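Local atomic coordinates of thiamine phosphate pyrophosphorylase (Bacteroides thetaiotaomicron VPI-5482, PDB entry 3CEU), a protein that probably catalyses the formation of thiamine phosphate, a step in thiamine diphosphate biosynthesis. Residues I29-K34 and V58-F63. Residues are numbered along the deposited sequence; the frame is centred on the assembly and turned at random.
Sequences ILHLRK and VTHEHF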
ATOM      1  N   ILE A  29       3.127   4.064   4.664  1.00 22.30           N
ATOM      2  CA  ILE A  29       3.523   2.667   4.481  1.00 16.62           C
ATOM      3  C   ILE A  29       3.902   2.305   3.044  1.00 17.89           C
ATOM      4  O   ILE A  29       3.365   2.851   2.079  1.00 16.57           O
ATOM      5  CB  ILE A  29       2.379   1.716   4.941  1.00 15.71           C
ATOM      6  CG1 ILE A  29       2.047   1.979   6.412  1.00  8.90           C
ATOM      7  CG2 ILE A  29       2.790   0.260   4.756  1.00 11.64           C
ATOM      8  CD1 ILE A  29       0.851   1.188   6.933  1.00 12.23           C
ATOM      9  N   LEU A  30       4.837   1.367   2.922  1.00 14.48           N
ATOM     10  CA  LEU A  30       5.310   0.884   1.629  1.00 18.00           C
ATOM     11  C   LEU A  30       5.073  -0.612   1.565  1.00 18.89           C
ATOM     12  O   LEU A  30       5.512  -1.354   2.443  1.00 16.43           O
ATOM     13  CB  LEU A  30       6.805   1.150   1.468  1.00  8.32           C
ATOM     14  CG  LEU A  30       7.418   0.602   0.186  1.00  7.62           C
ATOM     15  CD1 LEU A  30       6.872   1.371  -1.006  1.00 16.15           C
ATOM     16  CD2 LEU A  30       8.930   0.719   0.237  1.00 13.74           C
ATOM     17  N   HIS A  31       4.369  -1.046   0.527  1.00 25.43           N
ATOM     18  CA  HIS A  31       4.093  -2.462   0.320  1.00 23.66           C
ATOM     19  C   HIS A  31       5.020  -2.984  -0.769  1.00 19.49           C
ATOM     20  O   HIS A  31       4.871  -2.653  -1.953  1.00 17.92           O
ATOM     21  CB  HIS A  31       2.627  -2.682  -0.075  1.00 21.48           C
ATOM     22  CG  HIS A  31       1.730  -2.975   1.089  1.00 20.71           C
ATOM     23  ND1 HIS A  31       1.132  -4.205   1.277  1.00 19.90           N
ATOM     24  CD2 HIS A  31       1.368  -2.220   2.154  1.00 18.87           C
ATOM     25  CE1 HIS A  31       0.444  -4.193   2.403  1.00 27.04           C
ATOM     26  NE2 HIS A  31       0.572  -2.999   2.957  1.00 20.35           N
ATOM     27  N   LEU A  32       5.990  -3.787  -0.345  1.00 13.32           N
ATOM     28  CA  LEU A  32       6.968  -4.377  -1.249  1.00 15.70           C
ATOM     29  C   LEU A  32       6.351  -5.595  -1.915  1.00 14.02           C
ATOM     30  O   LEU A  32       6.139  -6.623  -1.278  1.00 16.22           O
ATOM     31  CB  LEU A  32       8.227  -4.782  -0.469  1.00 11.57           C
ATOM     32  CG  LEU A  32       9.366  -5.450  -1.232  1.00 13.80           C
ATOM     33  CD1 LEU A  32       9.817  -4.566  -2.390  1.00 14.41           C
ATOM     34  CD2 LEU A  32      10.524  -5.715  -0.283  1.00  9.53           C
ATOM     35  N   ARG A  33       6.052  -5.468  -3.199  1.00 21.68           N
ATOM     36  CA  ARG A  33       5.463  -6.567  -3.951  1.00 20.60           C
ATOM     37  C   ARG A  33       6.251  -6.789  -5.237  1.00 17.41           C
ATOM     38  O   ARG A  33       6.192  -5.983  -6.166  1.00 14.47           O
ATOM     39  CB  ARG A  33       3.989  -6.260  -4.246  1.00 22.06           C
ATOM     40  CG  ARG A  33       3.217  -7.323  -5.019  1.00 15.12           C
ATOM     41  CD  ARG A  33       1.729  -6.982  -5.032  1.00 16.50           C
ATOM     42  NE  ARG A  33       0.948  -7.794  -5.961  1.00 20.11           N
ATOM     43  CZ  ARG A  33       1.012  -7.705  -7.292  1.00 27.21           C
ATOM     44  NH1 ARG A  33       1.829  -6.837  -7.878  1.00 13.41           N
ATOM     45  NH2 ARG A  33       0.238  -8.477  -8.045  1.00 28.63           N
ATOM     46  N   LYS A  34       7.012  -7.881  -5.254  1.00 15.05           N
ATOM     47  CA  LYS A  34       7.836  -8.269  -6.396  1.00 14.86           C
ATOM     48  C   LYS A  34       7.527  -9.731  -6.712  1.00 19.01           C
ATOM     49  O   LYS A  34       8.297 -10.626  -6.359  1.00 19.93           O
ATOM     50  CB  LYS A  34       9.321  -8.145  -6.055  1.00 16.85           C
ATOM     51  CG  LYS A  34       9.770  -6.766  -5.600  1.00  9.80           C
ATOM     52  CD  LYS A  34       9.517  -5.727  -6.674  1.00 20.33           C
ATOM     53  CE  LYS A  34      10.110  -4.376  -6.299  1.00 18.62           C
ATOM     54  NZ  LYS A  34       9.793  -3.363  -7.336  1.00 13.91           N
ATOM     55  N   VAL A  58       6.000  -3.350   4.242  1.00 13.95           N
ATOM     56  CA  VAL A  58       5.333  -4.640   4.377  1.00  8.35           C
ATOM     57  C   VAL A  58       5.700  -5.392   3.113  1.00 16.21           C
ATOM     58  O   VAL A  58       5.658  -4.816   2.021  1.00 14.35           O
ATOM     59  CB  VAL A  58       3.798  -4.494   4.435  1.00 15.44           C
ATOM     60  CG1 VAL A  58       3.151  -5.867   4.592  1.00  7.92           C
ATOM     61  CG2 VAL A  58       3.384  -3.583   5.589  1.00  5.92           C
ATOM     62  N   THR A  59       6.075  -6.664   3.239  1.00 17.57           N
ATOM     63  CA  THR A  59       6.472  -7.438   2.053  1.00 15.37           C
ATOM     64  C   THR A  59       5.485  -8.534   1.672  1.00 17.77           C
ATOM     65  O   THR A  59       4.918  -9.200   2.537  1.00 16.76           O
ATOM     66  CB  THR A  59       7.858  -8.099   2.244  1.00 17.05           C
ATOM     67  OG1 THR A  59       8.168  -8.888   1.092  1.00 12.41           O
ATOM     68  CG2 THR A  59       7.883  -8.981   3.480  1.00  8.44           C
ATOM     69  N   HIS A  60       5.289  -8.716   0.371  1.00 13.46           N
ATOM     70  CA  HIS A  60       4.379  -9.732  -0.123  1.00 19.58           C
ATOM     71  C   HIS A  60       5.115 -11.017  -0.492  1.00 14.89           C
ATOM     72  O   HIS A  60       4.498 -12.023  -0.832  1.00 15.28           O
ATOM     73  CB  HIS A  60       3.609  -9.228  -1.352  1.00 12.24           C
ATOM     74  CG  HIS A  60       2.694  -8.078  -1.068  1.00 18.20           C
ATOM     75  ND1 HIS A  60       1.493  -7.904  -1.725  1.00 13.59           N
ATOM     76  CD2 HIS A  60       2.812  -7.032  -0.215  1.00 16.55           C
ATOM     77  CE1 HIS A  60       0.912  -6.801  -1.286  1.00 22.05           C
ATOM     78  NE2 HIS A  60       1.693  -6.253  -0.371  1.00 21.06           N
ATOM     79  N   GLU A  61       6.436 -10.991  -0.422  1.00 14.10           N
ATOM     80  CA  GLU A  61       7.203 -12.176  -0.768  1.00 14.20           C
ATOM     81  C   GLU A  61       8.308 -12.416   0.238  1.00 11.11           C
ATOM     82  O   GLU A  61       8.621 -11.540   1.039  1.00 17.02           O
ATOM     83  CB  GLU A  61       7.788 -12.028  -2.184  1.00 20.76           C
ATOM     84  CG  GLU A  61       6.766 -12.207  -3.330  1.00 22.73           C
ATOM     85  CD  GLU A  61       5.893 -10.981  -3.589  1.00 25.29           C
ATOM     86  OE1 GLU A  61       4.789 -11.147  -4.166  1.00 26.46           O
ATOM     87  OE2 GLU A  61       6.316  -9.859  -3.237  1.00 22.54           O
ATOM     88  N   HIS A  62       8.888 -13.610   0.212  1.00 16.03           N
ATOM     89  CA  HIS A  62       9.985 -13.934   1.118  1.00 13.09           C
ATOM     90  C   HIS A  62       9.763 -13.308   2.481  1.00 13.90           C
ATOM     91  O   HIS A  62      10.430 -12.338   2.867  1.00 15.00           O
ATOM     92  CB  HIS A  62      11.289 -13.434   0.516  1.00 15.37           C
ATOM     93  CG  HIS A  62      11.503 -13.904  -0.885  1.00 21.83           C
ATOM     94  ND1 HIS A  62      11.473 -15.239  -1.233  1.00 15.42           N
ATOM     95  CD2 HIS A  62      11.725 -13.221  -2.033  1.00 23.84           C
ATOM     96  CE1 HIS A  62      11.666 -15.356  -2.534  1.00 24.81           C
ATOM     97  NE2 HIS A  62      11.821 -14.146  -3.043  1.00 20.82           N
ATOM     98  N   PHE A  63       8.815 -13.884   3.201  1.00  8.62           N
ATOM     99  CA  PHE A  63       8.450 -13.411   4.519  1.00 11.85           C
ATOM    100  C   PHE A  63       9.609 -13.428   5.513  1.00 14.03           C
ATOM    101  O   PHE A  63       9.582 -12.712   6.509  1.00 16.06           O
ATOM    102  CB  PHE A  63       7.263 -14.239   5.035  1.00 14.04           C
ATOM    103  CG  PHE A  63       5.970 -14.004   4.274  1.00 11.17           C
ATOM    104  CD1 PHE A  63       4.957 -14.958   4.292  1.00  6.42           C
ATOM    105  CD2 PHE A  63       5.750 -12.816   3.581  1.00  8.37           C
ATOM    106  CE1 PHE A  63       3.741 -14.734   3.647  1.00  9.41           C
ATOM    107  CE2 PHE A  63       4.533 -12.579   2.929  1.00 15.15           C
ATOM    108  CZ  PHE A  63       3.525 -13.543   2.962  1.00 11.28           C
TER
HETATM  109  O   HOH W   1       0.082  -9.414  -3.626  1.00 19.44           O
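Val-58 O accepts a hydrogen bond from Leu-32 N at 2.6 Å and a CA-H...O contact from His-31 CA at 3.3 Å. ND1 of His-31 and NE2 of His-60 share a nearly straight hydrogen bond of 2.7 Å. Either nitrogen could be the donor. The rings meet rim to rim, planes at 82°. Val-58 CB lies over the centre of the His-31 ring, 3.9 Å from its centroid, a CH-pi contact. Arg-33 CB covers one face of the His-60 ring, offset toward the rim. Arg-33 CG is anti to the backbone N (chi1 -179°), and the chain runs extended to NE, which donates to a water O 3.0 Å away. This water also bonds His-60 ND1. An alanine at His-60 would probably leave His-31 ND1 without this partner and the water with one anchor fewer. Lys-34 N donates to Glu-61 OE2 at 2.9 Å, from above the carboxylate plane. Val-58 N bonds Leu-30 O between the parallel strands, and His-60 N, just past the second, bonds Leu-32 O. Strands 29-32 and 57-59 are neighbours in the eight-stranded parallel TIM barrel, linked through helix 39-48 as a beta-alpha-beta unit. Strand 2-6 flanks the first and strand 73-75 the second.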